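Local coordinates for protein nucleoside 2-deoxyribosyltransferase (Enterococcus faecalis, PDB 7M5H) that probably breaks the N-glycosidic bond of 2'-deoxyribonucleosides or their monophosphates, as a deoxyribosyltransferase or nucleotide N-hydrolase, at residues 72-78 and 99-105; 8-14 and 83-89; 32-36 and 157-161. All coordinates share one frame. Residues are numbered along the deposited sequence.

How the contacts relate
All three contacts sit on or against one Rossmann-like parallel sheet, strand order 36-39, 5-10, 72-76, 100-103, 144-147. Contact 1 pairs two inner strands near the centre of the chain. Contact 2, its centre about 9 Å away, joins the end of strand 5-10 to helix 84-96, the helix linking the strands of contact 1; the backbone of Val74 probably hydrogen-bonds Tyr8 and Ala10. Contact 3, centres about 15 Å from contact 1 and 21 Å from contact 2, is peripheral, though Ile157 and Arg160 reach contact 1. The segments run 8-14, 32-36, 72-78, 83-89, 99-105, 157-161. Contacts 1 and 2 form the core and probable active-site edge; contact 3 packs the C-terminal end against the N-terminal half.

Contact 1 (72-78 and 99-105); sequences LLVALLD and PVVALYT
Strands 72-76 and 100-103 run parallel, their axes 4.7 Å apart at closest and crossing at -20°. The register runs from Leu73-Val100 to Leu76-Leu103. Backbone hydrogen bonds alternate in the parallel pattern: Leu73 N to Pro99 O (3.0 Å), Val101 N to Leu73 O (2.9 Å), Ala75 N to Val101 O (3.1 Å), Leu103 N to Ala75 O (2.9 Å) and Leu77 N to Leu103 O (3.1 Å). Apolar side chains pack on both faces: Leu73 CD2 meets Val100 CG1 at 3.7 Å, while on the other face Leu76 CD1 lies 4.2 Å from Leu103 CB. Leu72, t at chi1, brings CD1 to 3.8 Å from Val101 CG2. Beyond the strands, Asp78 OD2 accepts from Thr105 N (2.9 Å) and OG1 (2.8 Å), and a water bridges Asp78 OD2 (2.7 Å) and Leu103 O (3.1 Å). This is the parallel pair of a beta-alpha-beta unit through helix 84-96: backbone bonds set the register, and a carboxylate extends the pairing past the strand ends.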
loop_
_atom_site.group_PDB
_atom_site.type_symbol
_atom_site.label_atom_id
_atom_site.label_comp_id
_atom_site.label_asym_id
_atom_site.label_seq_id
_atom_site.Cartn_x
_atom_site.Cartn_y
_atom_site.Cartn_z
ATOM N N LEU B 72 -17.463 8.432 19.729
ATOM C CA LEU B 72 -16.916 9.095 18.556
ATOM C C LEU B 72 -15.615 8.403 18.182
ATOM O O LEU B 72 -14.839 8.016 19.059
ATOM C CB LEU B 72 -16.670 10.585 18.820
ATOM C CG LEU B 72 -15.911 11.361 17.742
ATOM C CD1 LEU B 72 -16.749 11.480 16.477
ATOM C CD2 LEU B 72 -15.492 12.732 18.250
ATOM N N LEU B 73 -15.383 8.246 16.885
ATOM C CA LEU B 73 -14.175 7.613 16.376
ATOM C C LEU B 73 -13.366 8.648 15.606
ATOM O O LEU B 73 -13.872 9.256 14.658
ATOM C CB LEU B 73 -14.519 6.416 15.487
ATOM C CG LEU B 73 -13.363 5.524 15.034
ATOM C CD1 LEU B 73 -13.675 4.067 15.331
ATOM C CD2 LEU B 73 -13.080 5.714 13.553
ATOM N N VAL B 74 -12.123 8.860 16.028
ATOM C CA VAL B 74 -11.179 9.708 15.312
ATOM C C VAL B 74 -10.260 8.797 14.511
ATOM O O VAL B 74 -9.629 7.894 15.071
ATOM C CB VAL B 74 -10.381 10.603 16.274
ATOM C CG1 VAL B 74 -9.312 11.375 15.515
ATOM C CG2 VAL B 74 -11.314 11.559 17.001
ATOM N N ALA B 75 -10.188 9.025 13.201
ATOM C CA ALA B 75 -9.461 8.150 12.292
ATOM C C ALA B 75 -8.406 8.934 11.527
ATOM O O ALA B 75 -8.671 10.030 11.026
ATOM C CB ALA B 75 -10.413 7.463 11.309
ATOM N N LEU B 76 -7.209 8.363 11.437
ATOM C CA LEU B 76 -6.118 8.934 10.659
ATOM C C LEU B 76 -6.031 8.185 9.335
ATOM O O LEU B 76 -5.819 6.968 9.319
ATOM C CB LEU B 76 -4.798 8.851 11.427
ATOM C CG LEU B 76 -4.423 10.055 12.300
ATOM C CD1 LEU B 76 -5.594 10.536 13.147
ATOM C CD2 LEU B 76 -3.232 9.723 13.187
ATOM N N LEU B 77 -6.201 8.910 8.229
ATOM C CA LEU B 77 -6.278 8.305 6.905
ATOM C C LEU B 77 -4.970 8.367 6.126
ATOM O O LEU B 77 -4.882 7.761 5.052
ATOM C CB LEU B 77 -7.381 8.979 6.078
ATOM C CG LEU B 77 -8.785 9.064 6.681
ATOM C CD1 LEU B 77 -9.751 9.682 5.681
ATOM C CD2 LEU B 77 -9.274 7.695 7.128
ATOM N N ASP B 78 -3.961 9.072 6.630
ATOM C CA ASP B 78 -2.742 9.297 5.867
ATOM C C ASP B 78 -1.963 7.995 5.672
ATOM O O ASP B 78 -2.219 6.971 6.313
ATOM C CB ASP B 78 -1.871 10.346 6.555
ATOM C CG ASP B 78 -2.312 11.762 6.239
ATOM O OD1 ASP B 78 -2.355 12.117 5.042
ATOM O OD2 ASP B 78 -2.629 12.515 7.183
ATOM N N PRO B 99 -20.330 8.024 14.899
ATOM C CA PRO B 99 -19.764 9.013 13.973
ATOM C C PRO B 99 -18.245 8.947 13.926
ATOM O O PRO B 99 -17.585 8.527 14.879
ATOM C CB PRO B 99 -20.248 10.353 14.544
ATOM C CG PRO B 99 -20.544 10.071 15.985
ATOM C CD PRO B 99 -21.037 8.654 16.027
ATOM N N VAL B 100 -17.694 9.375 12.790
ATOM C CA VAL B 100 -16.260 9.306 12.531
ATOM C C VAL B 100 -15.783 10.673 12.060
ATOM O O VAL B 100 -16.312 11.217 11.084
ATOM C CB VAL B 100 -15.912 8.233 11.486
ATOM C CG1 VAL B 100 -14.419 8.243 11.197
ATOM C CG2 VAL B 100 -16.362 6.858 11.957
ATOM N N VAL B 101 -14.782 11.223 12.744
ATOM C CA VAL B 101 -14.093 12.437 12.315
ATOM C C VAL B 101 -12.684 12.040 11.897
ATOM O O VAL B 101 -11.896 11.564 12.723
ATOM C CB VAL B 101 -14.064 13.500 13.424
ATOM C CG1 VAL B 101 -13.275 14.716 12.965
ATOM C CG2 VAL B 101 -15.478 13.897 13.814
ATOM N N ALA B 102 -12.367 12.231 10.620
ATOM C CA ALA B 102 -11.123 11.747 10.043
ATOM C C ALA B 102 -10.175 12.898 9.728
ATOM O O ALA B 102 -10.602 13.998 9.365
ATOM C CB ALA B 102 -11.387 10.937 8.772
ATOM N N LEU B 103 -8.879 12.623 9.856
ATOM C CA LEU B 103 -7.824 13.587 9.574
ATOM C C LEU B 103 -7.018 13.122 8.368
ATOM O O LEU B 103 -6.600 11.962 8.305
ATOM C CB LEU B 103 -6.905 13.765 10.784
ATOM C CG LEU B 103 -5.725 14.715 10.573
ATOM C CD1 LEU B 103 -6.214 16.144 10.381
ATOM C CD2 LEU B 103 -4.747 14.629 11.732
ATOM N N TYR B 104 -6.790 14.035 7.424
ATOM C CA TYR B 104 -6.126 13.723 6.155
ATOM C C TYR B 104 -5.261 14.922 5.771
ATOM O O TYR B 104 -5.756 15.880 5.167
ATOM C CB TYR B 104 -7.152 13.403 5.073
ATOM C CG TYR B 104 -6.580 13.241 3.685
ATOM C CD1 TYR B 104 -5.610 12.284 3.419
ATOM C CD2 TYR B 104 -7.023 14.035 2.633
ATOM C CE1 TYR B 104 -5.089 12.129 2.147
ATOM C CE2 TYR B 104 -6.507 13.886 1.358
ATOM C CZ TYR B 104 -5.541 12.932 1.122
ATOM O OH TYR B 104 -5.025 12.780 -0.144
ATOM N N THR B 105 -3.973 14.861 6.106
ATOM C CA THR B 105 -3.071 15.998 5.965
ATOM C C THR B 105 -2.166 15.922 4.742
ATOM O O THR B 105 -1.330 16.812 4.564
ATOM C CB THR B 105 -2.193 16.134 7.215
ATOM O OG1 THR B 105 -1.318 15.004 7.307
ATOM C CG2 THR B 105 -3.047 16.210 8.466
HETATM O O HOH W 1 -3.770 11.131 9.225
#

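Contact 2 (8-14 and 83-89); sequences YFAGPLF and DAGVASE. With GOL (glycerol), chain G.
Glu89, in the helix that starts at Ala84, gives up 55 Å² to this contact. Its CA-to-CB bond points toward segment 8-14, and chi1 m with chi2 t carries the carboxylate to Tyr8 and Ala10; the axis of strand 8-10 runs at 136° to that of helix 84-89, 9.8 Å away at closest. Glu89 OE2 lies 2.6 Å from Tyr8 OH, a hydroxyl that also has Asp63 within hydrogen-bonding reach, and Glu89 OE1 lies 3.4 Å from Ala10 CB. Asp83 (phi/psi -55/132, chi1 t) is the N-cap: its OD2 accepts from Val86 N at 3.0 Å, while OD1 rests 4.0 Å from Pro12 CB and 4.1 Å from Phe14 CE2, at that ring's edge. A strand C-terminus facing a helix N-terminus is where Rossmann-like folds place their binding sites, as in nucleoside 2-deoxyribosyltransferases, where a helix glutamate is paired with a tyrosine of the first strand; Glu89 and Tyr8 probably correspond to that pair. A glycerol, probably from the crystallisation liquor, lies in the cleft: Gly11 N donates to its O1 (3.0 Å), which donates to Glu89 OE1 (2.8 Å), and its O3 donates to Asp83 OD2 (2.7 Å). Val86 lies between the two acids in sequence, facing Ala10 and Gly11, with CG2 3.5 Å from Gly11 N and 4.1 Å from Pro12 CD; its CA and that of Ala10, 5.8 Å apart, are the closest CA pair.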
loop_
_atom_site.group_PDB
_atom_site.type_symbol
_atom_site.label_atom_id
_atom_site.label_comp_id
_atom_site.label_asym_id
_atom_site.label_seq_id
_atom_site.Cartn_x
_atom_site.Cartn_y
_atom_site.Cartn_z
ATOM N N TYR B 8 -12.500 6.800 20.435
ATOM C CA TYR B 8 -11.561 5.785 19.975
ATOM C C TYR B 8 -10.664 6.409 18.914
ATOM O O TYR B 8 -11.159 6.946 17.917
ATOM C CB TYR B 8 -12.290 4.566 19.412
ATOM C CG TYR B 8 -11.359 3.454 18.979
ATOM C CD1 TYR B 8 -10.904 2.509 19.888
ATOM C CD2 TYR B 8 -10.934 3.351 17.660
ATOM C CE1 TYR B 8 -10.051 1.493 19.498
ATOM C CE2 TYR B 8 -10.082 2.339 17.260
ATOM C CZ TYR B 8 -9.644 1.412 18.183
ATOM O OH TYR B 8 -8.796 0.402 17.790
ATOM N N PHE B 9 -9.354 6.340 19.128
ATOM C CA PHE B 9 -8.376 6.918 18.210
ATOM C C PHE B 9 -7.909 5.819 17.262
ATOM O O PHE B 9 -7.108 4.958 17.636
ATOM C CB PHE B 9 -7.212 7.533 18.977
ATOM C CG PHE B 9 -6.325 8.406 18.136
ATOM C CD1 PHE B 9 -6.576 9.762 18.023
ATOM C CD2 PHE B 9 -5.245 7.869 17.456
ATOM C CE1 PHE B 9 -5.765 10.569 17.250
ATOM C CE2 PHE B 9 -4.427 8.670 16.682
ATOM C CZ PHE B 9 -4.689 10.022 16.578
ATOM N N ALA B 10 -8.409 5.854 16.030
ATOM C CA ALA B 10 -8.044 4.875 15.017
ATOM C C ALA B 10 -6.889 5.404 14.178
ATOM O O ALA B 10 -6.919 6.549 13.715
ATOM C CB ALA B 10 -9.242 4.547 14.123
ATOM N N GLY B 11 -5.875 4.567 13.984
ATOM C CA GLY B 11 -4.716 4.931 13.208
ATOM C C GLY B 11 -3.619 3.896 13.334
ATOM O O GLY B 11 -3.544 3.160 14.324
ATOM N N PRO B 12 -2.754 3.804 12.325
ATOM C CA PRO B 12 -1.597 2.909 12.435
ATOM C C PRO B 12 -0.721 3.313 13.611
ATOM O O PRO B 12 -0.570 4.499 13.916
ATOM C CB PRO B 12 -0.875 3.091 11.093
ATOM C CG PRO B 12 -1.343 4.419 10.582
ATOM C CD PRO B 12 -2.763 4.548 11.054
ATOM N N LEU B 13 -0.152 2.312 14.280
ATOM C CA LEU B 13 0.570 2.519 15.533
ATOM C C LEU B 13 1.788 1.610 15.605
ATOM O O LEU B 13 2.153 1.112 16.674
ATOM C CB LEU B 13 -0.343 2.280 16.735
ATOM C CG LEU B 13 -0.934 0.870 16.860
ATOM C CD1 LEU B 13 -0.962 0.432 18.314
ATOM C CD2 LEU B 13 -2.324 0.787 16.251
ATOM N N PHE B 14 2.446 1.392 14.472
ATOM C CA PHE B 14 3.509 0.398 14.383
ATOM C C PHE B 14 4.887 0.997 14.160
ATOM O O PHE B 14 5.864 0.510 14.732
ATOM C CB PHE B 14 3.180 -0.599 13.269
ATOM C CG PHE B 14 1.743 -1.042 13.278
ATOM C CD1 PHE B 14 1.286 -1.928 14.240
ATOM C CD2 PHE B 14 0.844 -0.551 12.347
ATOM C CE1 PHE B 14 -0.039 -2.328 14.264
ATOM C CE2 PHE B 14 -0.482 -0.949 12.364
ATOM C CZ PHE B 14 -0.922 -1.839 13.324
ATOM N N ASP B 83 -4.903 2.721 6.144
ATOM C CA ASP B 83 -4.584 1.503 6.879
ATOM C C ASP B 83 -5.772 0.551 6.875
ATOM O O ASP B 83 -6.906 0.954 7.148
ATOM C CB ASP B 83 -4.183 1.848 8.313
ATOM C CG ASP B 83 -3.866 0.620 9.143
ATOM O OD1 ASP B 83 -2.710 0.151 9.095
ATOM O OD2 ASP B 83 -4.775 0.122 9.843
ATOM N N ALA B 84 -5.502 -0.719 6.555
ATOM C CA ALA B 84 -6.579 -1.690 6.385
ATOM C C ALA B 84 -7.373 -1.877 7.671
ATOM O O ALA B 84 -8.602 -2.019 7.635
ATOM C CB ALA B 84 -6.012 -3.027 5.906
ATOM N N GLY B 85 -6.692 -1.885 8.818
ATOM C CA GLY B 85 -7.403 -1.970 10.082
ATOM C C GLY B 85 -8.285 -0.761 10.331
ATOM O O GLY B 85 -9.424 -0.895 10.791
ATOM N N VAL B 86 -7.774 0.434 10.026
ATOM C CA VAL B 86 -8.568 1.651 10.174
ATOM C C VAL B 86 -9.780 1.612 9.254
ATOM O O VAL B 86 -10.894 1.974 9.653
ATOM C CB VAL B 86 -7.697 2.893 9.905
ATOM C CG1 VAL B 86 -8.546 4.156 9.899
ATOM C CG2 VAL B 86 -6.593 2.991 10.937
ATOM N N ALA B 87 -9.583 1.172 8.008
ATOM C CA ALA B 87 -10.695 1.086 7.068
ATOM C C ALA B 87 -11.772 0.133 7.573
ATOM O O ALA B 87 -12.969 0.421 7.457
ATOM C CB ALA B 87 -10.187 0.648 5.695
ATOM N N SER B 88 -11.366 -1.005 8.144
ATOM C CA SER B 88 -12.341 -1.938 8.701
ATOM C C SER B 88 -13.041 -1.345 9.918
ATOM O O SER B 88 -14.255 -1.512 10.083
ATOM C CB SER B 88 -11.661 -3.258 9.065
ATOM O OG SER B 88 -11.249 -3.956 7.902
ATOM N N GLU B 89 -12.291 -0.654 10.781
ATOM C CA GLU B 89 -12.898 -0.023 11.949
ATOM C C GLU B 89 -13.890 1.061 11.548
ATOM O O GLU B 89 -14.899 1.262 12.234
ATOM C CB GLU B 89 -11.813 0.555 12.858
ATOM C CG GLU B 89 -11.040 -0.496 13.642
ATOM C CD GLU B 89 -9.842 0.078 14.377
ATOM O OE1 GLU B 89 -9.307 1.116 13.932
ATOM O OE2 GLU B 89 -9.435 -0.511 15.401
HETATM C C1 GOL G . -6.014 0.647 15.147
HETATM O O1 GOL G . -6.632 1.756 14.572
HETATM C C2 GOL G . -5.932 -0.446 14.054
HETATM O O2 GOL G . -5.824 -1.715 14.601
HETATM C C3 GOL G . -4.692 -0.074 13.203
HETATM O O3 GOL G . -4.556 -1.074 12.238
#

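Contact 3 (32-36 and 157-161)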
loop_
_atom_site.group_PDB
_atom_site.type_symbol
_atom_site.label_atom_id
_atom_site.label_comp_id
_atom_site.label_asym_id
_atom_site.label_seq_id
_atom_site.Cartn_x
_atom_site.Cartn_y
_atom_site.Cartn_z
ATOM N N LEU B 32 -8.345 19.530 25.188
ATOM C CA LEU B 32 -9.501 20.331 24.801
ATOM C C LEU B 32 -10.518 20.413 25.933
ATOM O O LEU B 32 -10.983 21.503 26.287
ATOM C CB LEU B 32 -10.150 19.750 23.545
ATOM C CG LEU B 32 -9.463 20.018 22.207
ATOM C CD1 LEU B 32 -10.206 19.311 21.084
ATOM C CD2 LEU B 32 -9.386 21.514 21.943
ATOM N N ASP B 33 -10.873 19.269 26.514
ATOM C CA ASP B 33 -11.944 19.216 27.496
ATOM C C ASP B 33 -11.673 18.081 28.471
ATOM O O ASP B 33 -11.198 17.014 28.075
ATOM C CB ASP B 33 -13.302 19.015 26.816
ATOM C CG ASP B 33 -14.455 19.513 27.657
ATOM O OD1 ASP B 33 -14.920 20.647 27.417
ATOM O OD2 ASP B 33 -14.893 18.774 28.564
ATOM N N LYS B 34 -11.986 18.319 29.747
ATOM C CA LYS B 34 -11.792 17.296 30.768
ATOM C C LYS B 34 -12.769 16.137 30.623
ATOM O O LYS B 34 -12.523 15.062 31.180
ATOM C CB LYS B 34 -11.926 17.915 32.161
ATOM C CG LYS B 34 -10.909 19.004 32.458
ATOM C CD LYS B 34 -11.120 19.589 33.847
ATOM C CE LYS B 34 -10.074 20.645 34.168
ATOM N NZ LYS B 34 -10.271 21.226 35.526
ATOM N N THR B 35 -13.866 16.327 29.892
ATOM C CA THR B 35 -14.864 15.281 29.702
ATOM C C THR B 35 -14.509 14.313 28.579
ATOM O O THR B 35 -15.335 13.461 28.234
ATOM C CB THR B 35 -16.234 15.905 29.427
ATOM O OG1 THR B 35 -16.133 16.820 28.328
ATOM C CG2 THR B 35 -16.739 16.646 30.656
ATOM N N ILE B 36 -13.315 14.416 28.006
ATOM C CA ILE B 36 -12.896 13.536 26.921
ATOM C C ILE B 36 -12.196 12.323 27.520
ATOM O O ILE B 36 -11.192 12.458 28.228
ATOM C CB ILE B 36 -11.980 14.269 25.930
ATOM C CG1 ILE B 36 -12.774 15.317 25.147
ATOM C CG2 ILE B 36 -11.313 13.278 24.984
ATOM C CD1 ILE B 36 -11.946 16.096 24.151
ATOM N N ILE B 157 -13.871 18.279 17.041
ATOM C CA ILE B 157 -14.075 17.477 18.243
ATOM C C ILE B 157 -14.763 18.300 19.325
ATOM O O ILE B 157 -15.638 17.800 20.043
ATOM C CB ILE B 157 -12.733 16.901 18.732
ATOM C CG1 ILE B 157 -12.230 15.824 17.767
ATOM C CG2 ILE B 157 -12.864 16.338 20.142
ATOM C CD1 ILE B 157 -10.893 15.230 18.154
ATOM N N LYS B 158 -14.388 19.576 19.457
ATOM C CA LYS B 158 -15.006 20.429 20.466
ATOM C C LYS B 158 -16.499 20.595 20.211
ATOM O O LYS B 158 -17.307 20.534 21.144
ATOM C CB LYS B 158 -14.314 21.791 20.498
ATOM C CG LYS B 158 -13.437 22.017 21.718
ATOM C CD LYS B 158 -12.998 23.470 21.818
ATOM C CE LYS B 158 -12.240 23.906 20.573
ATOM N NZ LYS B 158 -11.797 25.325 20.668
ATOM N N GLN B 159 -16.882 20.799 18.948
ATOM C CA GLN B 159 -18.287 20.957 18.588
ATOM C C GLN B 159 -19.108 19.702 18.861
ATOM O O GLN B 159 -20.323 19.804 19.056
ATOM C CB GLN B 159 -18.414 21.339 17.110
ATOM C CG GLN B 159 -17.726 22.643 16.729
ATOM C CD GLN B 159 -18.430 23.863 17.285
ATOM O OE1 GLN B 159 -19.631 23.834 17.552
ATOM N NE2 GLN B 159 -17.682 24.945 17.469
ATOM N N ARG B 160 -18.483 18.526 18.873
ATOM C CA ARG B 160 -19.195 17.275 19.101
ATOM C C ARG B 160 -19.172 16.833 20.559
ATOM O O ARG B 160 -19.463 15.667 20.846
ATOM C CB ARG B 160 -18.621 16.169 18.214
ATOM C CG ARG B 160 -18.829 16.402 16.726
ATOM C CD ARG B 160 -18.225 15.285 15.892
ATOM N NE ARG B 160 -18.658 15.374 14.502
ATOM C CZ ARG B 160 -19.750 14.787 14.029
ATOM N NH1 ARG B 160 -20.515 14.061 14.834
ATOM N NH2 ARG B 160 -20.080 14.922 12.752
ATOM N N LEU B 161 -18.828 17.728 21.479
ATOM C CA LEU B 161 -18.829 17.406 22.901
ATOM C C LEU B 161 -20.168 17.749 23.544
ATOM O O LEU B 161 -20.268 18.694 24.326
ATOM C CB LEU B 161 -17.697 18.144 23.617
ATOM C CG LEU B 161 -16.320 17.486 23.545
ATOM C CD1 LEU B 161 -15.225 18.507 23.796
ATOM C CD2 LEU B 161 -16.236 16.354 24.555
#
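Leu32 lays its side chain against the last turn of helix 150-159: CD1 sits 4.1 Å from Ile157 CG2, and CD2 touches the aliphatic part of Lys158, 4.0 Å from its CE. Ile36 approaches the same methyl of Ile157 from the start of strand 36-39, its CD1 also 4.1 Å from Ile157 CG2, so that this isoleucine is shared between Leu32 and Ile36. Leu161 completes the patch. Arg160 has left the helical conformation, and the chain turns so that Leu161 N still bonds Lys158 O at 3.2 Å while the Leu161 side chain meets the loop. There its CD2 lies 3.7 Å from Ile36 CG1 and 3.8 Å from Thr35 OG1, and its CD1 3.6 Å from Asp33 CB.

The loop between helix 16-30 and strand 36-39 turns at Asp33 to Ile36, a type I beta turn braced by the Asp33 side chain: Asp33 OD2 accepts from Thr35 N at 3.0 Å, an Asx turn, and is modelled very close to Thr35 OG1, at 2.3 Å. The backbone of Thr35 also bonds Thr5. Ile36 and Ile157 both rest on Ile7 of strand 5-10, and Ile157 reaches Val74 of strand 72-76, so the C-terminal helix packs on the sheet face carrying Ile7 and Val74. Arg160, out of reach of 32-36, packs on Leu72 and makes a salt bridge with Glu156. Between the two segments the chemistry is purely van der Waals: Asp33 OD2 is engaged by Thr35 within the turn, and the helix end is held by packing that is mostly aliphatic.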